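Local coordinates for protein transferrin (Manduca sexta, PDB 6WB6) that carries iron in the insect, binding a single ferric ion per molecule together with carbonate, at residues A[295-300]-A[319-324]; A[144-149]-A[176-181]. One frame throughout, in Å; residues are numbered along the deposited sequence.

Contact 1: A[295-300]-A[319-324]; sequences QLADSG and HHVADN
Ala297 and Val321 meet methyl to methyl: Ala297 CB, directed from the helix at the strand, lies 3.6 Å from Val321 CG2. The valine is turned with CG1 anti to its backbone N (chi1 -177°), which leaves CG2 anti to the carbonyl carbon and facing the helix. The same Ala297 CB also sits 3.8 Å from the backbone carbonyl oxygen His319 O, so one methyl rests against both a side chain and the backbone of 319-324. The two backbones come nearest at this point, with Ala297 CA 6.2 Å from His319 CA, a spacing that the short alanine side chain allows. His319 is directed at the helix too, its CB pointing toward 295-300. With chi1 at 61° its ring stands between its own backbone N and carbonyl carbon, and the ring approaches Ala297 O obliquely, CD2 being the nearest ring atom at 4.5 Å from that oxygen. The ring is held by a hydrogen bond from ND1 to Ser315 O and meets the ring of Phe308 at about 60°.

His319 and His320 both face Arg79, forming a classic beta bulge where strand 320-327 joins the edge of a four-stranded antiparallel sheet beside strand 72-79. Residues 295-300 of helix 286-300 lie against this edge strand, in the N-terminal lobe of this two-lobed transferrin. The area buried between the segments is small, 127 Å² with both sides summed, and Ala297 contributes more of it than any other residue. Val321 also touches Gln76 and Tyr78 of strand 72-79, so its side chain meets both the helix and the neighbouring strand, while backbone hydrogen bonds pair His320 with Arg79 and Ala322 with Glu77.

Contact 2: A[144-149]-A[176-181]; sequences SISPKE and SAWKSQ
Trp178 reaches across to Glu149 with CG anti to its carbonyl carbon (chi1 -78°), while Glu149 puts CG anti to its backbone N (chi1 -165°) and runs on extended. Glu149 CG thus lies over one indole face, 3.8 Å above the ring plane toward its rim. The carboxylate is turned 43° from the ring; its OE1 comes within 3.5 Å of Trp178 NE1, where a water takes over the polar link, accepting from NE1 and donating weakly to OE1. OE2 bonds Tyr182 OH. Ser146 is the N-cap of helix 147-158, its OG accepting a nearly straight bond from Glu149 N (3.2 Å), and that oxygen also lies 3.8 Å from Trp178 CZ2. Helix 172-181 thereby lays its tryptophan against the first turn of helix 147-158, where both Ser146 and Trp178 also touch Val598 of helix 597-611, in the C-terminal lobe. Lys148 crosses the indole at about a right angle, CG 3.5 Å from Trp178 CZ3, before its bent chain leads NZ to Glu151 and Asn119. An alanine in place of Trp178 would probably open a gap beside Lys148 and Glu149 and leave the bridging water without its indole donor.

How the contacts relate
From the N terminus, contact 2 comes first: 144-149 opens a loop of 26 residues that holds most of helix 147-158, strand 161-163 and the start of helix 172-181, and 176-181 closes it. The chain then passes the iron ligand Tyr204 and several strands of the mixed sheet before reaching helix 286-300. Contact 1 closes a shorter loop of 18 residues, carrying helix 306-311, between 295-300 and 319-324. The loops follow in series, neither nested nor crossed. Their centres lie 43 Å apart, both in the N-terminal lobe: contact 2 joins two helices beside the C-terminal lobe, contact 1 a helix to an edge strand.

Contact 1: A[295-300]-A[319-324]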
ATOM      1  N   GLN A 295     -12.200  -7.763  30.690  1.00 25.16           N
ATOM      2  CA  GLN A 295     -11.239  -7.588  31.779  1.00 24.37           C
ATOM      3  C   GLN A 295      -9.858  -7.227  31.256  1.00 22.42           C
ATOM      4  O   GLN A 295      -9.178  -6.371  31.829  1.00 17.52           O
ATOM      5  CB  GLN A 295     -11.180  -8.858  32.635  1.00 21.52           C
ATOM      6  CG  GLN A 295     -12.276  -8.887  33.659  1.00 19.62           C
ATOM      7  CD  GLN A 295     -12.485 -10.249  34.259  1.00 31.09           C
ATOM      8  OE1 GLN A 295     -11.613 -11.122  34.173  1.00 32.79           O
ATOM      9  NE2 GLN A 295     -13.651 -10.448  34.871  1.00 23.00           N
ATOM     10  N   LEU A 296      -9.424  -7.880  30.173  1.00 25.73           N
ATOM     11  CA  LEU A 296      -8.171  -7.513  29.533  1.00 22.71           C
ATOM     12  C   LEU A 296      -8.212  -6.075  29.033  1.00 24.35           C
ATOM     13  O   LEU A 296      -7.214  -5.346  29.136  1.00 24.66           O
ATOM     14  CB  LEU A 296      -7.876  -8.470  28.362  1.00 24.20           C
ATOM     15  CG  LEU A 296      -7.573  -9.923  28.741  1.00 24.01           C
ATOM     16  CD1 LEU A 296      -7.629 -10.869  27.513  1.00 25.67           C
ATOM     17  CD2 LEU A 296      -6.203  -9.964  29.396  1.00 20.12           C
ATOM     18  N   ALA A 297      -9.351  -5.662  28.464  1.00 23.86           N
ATOM     19  CA  ALA A 297      -9.494  -4.284  27.989  1.00 27.89           C
ATOM     20  C   ALA A 297      -9.320  -3.304  29.133  1.00 27.18           C
ATOM     21  O   ALA A 297      -8.576  -2.322  29.025  1.00 30.06           O
ATOM     22  CB  ALA A 297     -10.860  -4.081  27.331  1.00 26.01           C
ATOM     23  N   ASP A 298      -9.980  -3.570  30.253  1.00 31.55           N
ATOM     24  CA  ASP A 298      -9.981  -2.599  31.334  1.00 28.37           C
ATOM     25  C   ASP A 298      -8.661  -2.578  32.091  1.00 21.48           C
ATOM     26  O   ASP A 298      -8.390  -1.599  32.788  1.00 47.46           O
ATOM     27  CB  ASP A 298     -11.158  -2.876  32.270  1.00 36.08           C
ATOM     28  CG  ASP A 298     -12.515  -2.631  31.592  1.00 31.65           C
ATOM     29  OD1 ASP A 298     -12.552  -1.880  30.602  1.00 40.22           O
ATOM     30  OD2 ASP A 298     -13.542  -3.183  32.052  1.00 42.25           O
ATOM     31  N   SER A 299      -7.818  -3.598  31.952  1.00 30.47           N
ATOM     32  CA  SER A 299      -6.529  -3.596  32.633  1.00 36.85           C
ATOM     33  C   SER A 299      -5.385  -3.137  31.736  1.00 40.09           C
ATOM     34  O   SER A 299      -4.388  -2.617  32.244  1.00 42.52           O
ATOM     35  CB  SER A 299      -6.214  -4.984  33.179  1.00 32.32           C
ATOM     36  OG  SER A 299      -5.699  -5.791  32.151  1.00 45.55           O
ATOM     37  N   GLY A 300      -5.501  -3.327  30.424  1.00 40.36           N
ATOM     38  CA  GLY A 300      -4.567  -2.730  29.486  1.00 39.70           C
ATOM     39  C   GLY A 300      -4.820  -1.269  29.199  1.00 39.22           C
ATOM     40  O   GLY A 300      -3.992  -0.628  28.538  1.00 42.13           O
ATOM     41  N   HIS A 319     -11.835   1.330  23.438  1.00 21.19           N
ATOM     42  CA  HIS A 319     -11.665   0.090  24.187  1.00 23.93           C
ATOM     43  C   HIS A 319     -12.773  -0.158  25.198  1.00 20.17           C
ATOM     44  O   HIS A 319     -12.550  -0.913  26.147  1.00 23.63           O
ATOM     45  CB  HIS A 319     -10.327   0.045  24.924  1.00 26.17           C
ATOM     46  CG  HIS A 319     -10.152   1.134  25.934  1.00 30.60           C
ATOM     47  ND1 HIS A 319      -9.444   2.287  25.671  1.00 33.57           N
ATOM     48  CD2 HIS A 319     -10.580   1.237  27.212  1.00 25.94           C
ATOM     49  CE1 HIS A 319      -9.445   3.054  26.747  1.00 35.74           C
ATOM     50  NE2 HIS A 319     -10.128   2.439  27.696  1.00 37.12           N
ATOM     51  N   HIS A 320     -13.951   0.428  25.015  1.00 20.79           N
ATOM     52  CA  HIS A 320     -15.114   0.039  25.799  1.00 23.09           C
ATOM     53  C   HIS A 320     -15.738  -1.180  25.135  1.00 25.58           C
ATOM     54  O   HIS A 320     -16.329  -1.088  24.055  1.00 28.20           O
ATOM     55  CB  HIS A 320     -16.131   1.170  25.911  1.00 26.83           C
ATOM     56  CG  HIS A 320     -17.316   0.809  26.755  1.00 28.56           C
ATOM     57  ND1 HIS A 320     -17.347   1.016  28.117  1.00 30.17           N
ATOM     58  CD2 HIS A 320     -18.492   0.218  26.437  1.00 28.64           C
ATOM     59  CE1 HIS A 320     -18.495   0.574  28.601  1.00 32.43           C
ATOM     60  NE2 HIS A 320     -19.215   0.100  27.601  1.00 29.90           N
ATOM     61  N   VAL A 321     -15.581  -2.328  25.757  1.00 22.98           N
ATOM     62  CA  VAL A 321     -16.131  -3.558  25.210  1.00 27.78           C
ATOM     63  C   VAL A 321     -17.609  -3.598  25.565  1.00 24.50           C
ATOM     64  O   VAL A 321     -17.976  -3.490  26.736  1.00 31.18           O
ATOM     65  CB  VAL A 321     -15.373  -4.771  25.759  1.00 31.77           C
ATOM     66  CG1 VAL A 321     -15.877  -6.080  25.154  1.00 40.61           C
ATOM     67  CG2 VAL A 321     -13.898  -4.582  25.480  1.00 30.06           C
ATOM     68  N   ALA A 322     -18.461  -3.688  24.549  1.00 22.36           N
ATOM     69  CA  ALA A 322     -19.902  -3.785  24.726  1.00 34.77           C
ATOM     70  C   ALA A 322     -20.403  -5.097  24.144  1.00 38.99           C
ATOM     71  O   ALA A 322     -20.089  -5.426  22.991  1.00 39.59           O
ATOM     72  CB  ALA A 322     -20.603  -2.623  24.039  1.00 28.19           C
ATOM     73  N   ASP A 323     -21.180  -5.845  24.930  1.00 36.88           N
ATOM     74  CA  ASP A 323     -21.812  -7.053  24.402  1.00 50.88           C
ATOM     75  C   ASP A 323     -23.024  -6.623  23.595  1.00 47.44           C
ATOM     76  O   ASP A 323     -23.801  -5.771  24.038  1.00 36.29           O
ATOM     77  CB  ASP A 323     -22.252  -8.039  25.496  1.00 38.79           C
ATOM     78  CG  ASP A 323     -21.132  -8.432  26.449  1.00 45.38           C
ATOM     79  OD1 ASP A 323     -20.028  -8.819  25.990  1.00 41.94           O
ATOM     80  OD2 ASP A 323     -21.383  -8.368  27.675  1.00 37.95           O
ATOM     81  N   ASN A 324     -23.182  -7.205  22.417  1.00 31.81           N
ATOM     82  CA  ASN A 324     -24.307  -6.912  21.554  1.00 38.29           C
ATOM     83  C   ASN A 324     -25.214  -8.125  21.503  1.00 34.80           C
ATOM     84  O   ASN A 324     -24.933  -9.175  22.080  1.00 42.69           O
ATOM     85  CB  ASN A 324     -23.835  -6.517  20.151  1.00 41.72           C
ATOM     86  CG  ASN A 324     -22.646  -7.337  19.691  1.00 41.04           C
ATOM     87  OD1 ASN A 324     -21.684  -7.503  20.438  1.00 39.42           O
ATOM     88  ND2 ASN A 324     -22.702  -7.853  18.461  1.00 33.55           N
TER

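Contact 2: A[144-149]-A[176-181]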
ATOM      1  N   SER A 144     -11.660   5.537 -20.237  1.00 39.12           N
ATOM      2  CA  SER A 144     -10.384   6.120 -20.629  1.00 33.48           C
ATOM      3  C   SER A 144      -9.528   6.457 -19.412  1.00 36.99           C
ATOM      4  O   SER A 144      -8.304   6.592 -19.547  1.00 41.51           O
ATOM      5  CB  SER A 144     -10.598   7.358 -21.513  1.00 36.58           C
ATOM      6  OG  SER A 144     -11.699   8.146 -21.079  1.00 43.92           O
ATOM      7  N   ILE A 145     -10.121   6.539 -18.218  1.00 29.08           N
ATOM      8  CA  ILE A 145      -9.376   6.855 -17.008  1.00 29.00           C
ATOM      9  C   ILE A 145      -9.685   5.818 -15.926  1.00 33.44           C
ATOM     10  O   ILE A 145     -10.572   4.977 -16.065  1.00 33.69           O
ATOM     11  CB  ILE A 145      -9.684   8.275 -16.496  1.00 23.16           C
ATOM     12  CG1 ILE A 145     -11.175   8.410 -16.208  1.00 23.54           C
ATOM     13  CG2 ILE A 145      -9.236   9.320 -17.507  1.00 26.69           C
ATOM     14  CD1 ILE A 145     -11.590   9.824 -15.691  1.00 30.97           C
ATOM     15  N   SER A 146      -8.937   5.903 -14.834  1.00 24.79           N
ATOM     16  CA  SER A 146      -9.082   4.974 -13.735  1.00 20.24           C
ATOM     17  C   SER A 146     -10.327   5.252 -12.904  1.00 21.43           C
ATOM     18  O   SER A 146     -10.886   6.352 -12.937  1.00 19.36           O
ATOM     19  CB  SER A 146      -7.881   5.075 -12.823  1.00 23.15           C
ATOM     20  OG  SER A 146      -7.905   6.341 -12.202  1.00 19.53           O
ATOM     21  N   PRO A 147     -10.773   4.260 -12.120  1.00 24.87           N
ATOM     22  CA  PRO A 147     -11.866   4.515 -11.171  1.00 18.46           C
ATOM     23  C   PRO A 147     -11.614   5.672 -10.208  1.00 18.44           C
ATOM     24  O   PRO A 147     -12.555   6.405  -9.900  1.00 24.60           O
ATOM     25  CB  PRO A 147     -11.979   3.181 -10.428  1.00 25.65           C
ATOM     26  CG  PRO A 147     -11.588   2.154 -11.474  1.00 24.03           C
ATOM     27  CD  PRO A 147     -10.501   2.816 -12.276  1.00 26.97           C
ATOM     28  N   LYS A 148     -10.396   5.829  -9.680  1.00 17.81           N
ATOM     29  CA  LYS A 148     -10.158   6.945  -8.777  1.00 22.54           C
ATOM     30  C   LYS A 148     -10.359   8.265  -9.515  1.00 24.47           C
ATOM     31  O   LYS A 148     -11.014   9.184  -9.004  1.00 17.55           O
ATOM     32  CB  LYS A 148      -8.754   6.859  -8.180  1.00 15.88           C
ATOM     33  CG  LYS A 148      -8.482   7.870  -7.070  1.00 21.92           C
ATOM     34  CD  LYS A 148      -9.515   7.819  -5.930  1.00 22.27           C
ATOM     35  CE  LYS A 148      -9.674   6.378  -5.353  1.00 24.67           C
ATOM     36  NZ  LYS A 148     -10.730   6.306  -4.310  1.00 24.30           N
ATOM     37  N   GLU A 149      -9.849   8.364 -10.746  1.00 17.15           N
ATOM     38  CA  GLU A 149     -10.060   9.599 -11.492  1.00 18.66           C
ATOM     39  C   GLU A 149     -11.529   9.805 -11.822  1.00 22.27           C
ATOM     40  O   GLU A 149     -12.008  10.943 -11.819  1.00 18.06           O
ATOM     41  CB  GLU A 149      -9.237   9.635 -12.773  1.00 24.16           C
ATOM     42  CG  GLU A 149      -9.208  11.061 -13.315  1.00 23.43           C
ATOM     43  CD  GLU A 149      -8.293  11.279 -14.503  1.00 26.03           C
ATOM     44  OE1 GLU A 149      -7.597  10.342 -14.906  1.00 20.66           O
ATOM     45  OE2 GLU A 149      -8.263  12.422 -15.020  1.00 25.10           O
ATOM     46  N   SER A 176      -0.133  14.788  -7.980  1.00 26.11           N
ATOM     47  CA  SER A 176       0.088  16.188  -8.322  1.00 29.86           C
ATOM     48  C   SER A 176      -0.669  16.555  -9.588  1.00 27.76           C
ATOM     49  O   SER A 176      -1.421  17.534  -9.611  1.00 31.83           O
ATOM     50  CB  SER A 176       1.586  16.449  -8.480  1.00 27.09           C
ATOM     51  OG  SER A 176       2.227  16.435  -7.221  1.00 31.65           O
ATOM     52  N   ALA A 177      -0.512  15.752 -10.646  1.00 24.40           N
ATOM     53  CA  ALA A 177      -1.214  16.044 -11.891  1.00 23.24           C
ATOM     54  C   ALA A 177      -2.718  16.121 -11.674  1.00 25.69           C
ATOM     55  O   ALA A 177      -3.404  16.941 -12.295  1.00 22.01           O
ATOM     56  CB  ALA A 177      -0.892  14.980 -12.945  1.00 32.23           C
ATOM     57  N   TRP A 178      -3.257  15.247 -10.831  1.00 24.93           N
ATOM     58  CA  TRP A 178      -4.694  15.265 -10.597  1.00 25.48           C
ATOM     59  C   TRP A 178      -5.102  16.484  -9.789  1.00 23.16           C
ATOM     60  O   TRP A 178      -6.179  17.052 -10.009  1.00 21.68           O
ATOM     61  CB  TRP A 178      -5.121  14.023  -9.853  1.00 22.89           C
ATOM     62  CG  TRP A 178      -5.233  12.818 -10.661  1.00 26.21           C
ATOM     63  CD1 TRP A 178      -5.124  12.700 -12.025  1.00 29.03           C
ATOM     64  CD2 TRP A 178      -5.520  11.526 -10.166  1.00 24.72           C
ATOM     65  NE1 TRP A 178      -5.326  11.399 -12.400  1.00 21.78           N
ATOM     66  CE2 TRP A 178      -5.562  10.653 -11.273  1.00 27.72           C
ATOM     67  CE3 TRP A 178      -5.734  11.013  -8.894  1.00 20.78           C
ATOM     68  CZ2 TRP A 178      -5.822   9.299 -11.133  1.00 24.59           C
ATOM     69  CZ3 TRP A 178      -5.980   9.675  -8.757  1.00 22.63           C
ATOM     70  CH2 TRP A 178      -6.027   8.831  -9.863  1.00 27.98           C
ATOM     71  N   LYS A 179      -4.254  16.889  -8.849  1.00 16.04           N
ATOM     72  CA  LYS A 179      -4.550  18.066  -8.054  1.00 27.74           C
ATOM     73  C   LYS A 179      -4.601  19.308  -8.936  1.00 29.37           C
ATOM     74  O   LYS A 179      -5.397  20.218  -8.679  1.00 27.92           O
ATOM     75  CB  LYS A 179      -3.496  18.207  -6.958  1.00 23.33           C
ATOM     76  CG  LYS A 179      -3.563  17.162  -5.841  1.00 28.55           C
ATOM     77  CD  LYS A 179      -4.713  17.384  -4.903  1.00 29.02           C
ATOM     78  CE  LYS A 179      -4.660  16.371  -3.762  1.00 26.76           C
ATOM     79  NZ  LYS A 179      -3.393  16.443  -2.976  1.00 33.44           N
ATOM     80  N   SER A 180      -3.771  19.345  -9.988  1.00 25.91           N
ATOM     81  CA  SER A 180      -3.858  20.402 -10.994  1.00 30.80           C
ATOM     82  C   SER A 180      -5.149  20.308 -11.795  1.00 37.13           C
ATOM     83  O   SER A 180      -5.906  21.283 -11.874  1.00 28.64           O
ATOM     84  CB  SER A 180      -2.663  20.334 -11.942  1.00 30.72           C
ATOM     85  OG  SER A 180      -1.452  20.372 -11.217  1.00 40.98           O
ATOM     86  N   GLN A 181      -5.421  19.138 -12.397  1.00 23.04           N
ATOM     87  CA  GLN A 181      -6.520  19.049 -13.363  1.00 25.00           C
ATOM     88  C   GLN A 181      -7.891  19.236 -12.710  1.00 27.92           C
ATOM     89  O   GLN A 181      -8.814  19.749 -13.360  1.00 29.90           O
ATOM     90  CB  GLN A 181      -6.440  17.712 -14.108  1.00 31.14           C
ATOM     91  CG  GLN A 181      -7.646  17.362 -15.027  1.00 40.51           C
ATOM     92  CD  GLN A 181      -7.744  18.202 -16.308  1.00 50.50           C
ATOM     93  OE1 GLN A 181      -6.733  18.528 -16.941  1.00 54.78           O
ATOM     94  NE2 GLN A 181      -8.981  18.539 -16.704  1.00 37.95           N
TER
HETATM   95  O   HOH W   1      -4.325  10.864 -14.774  1.00 33.47           O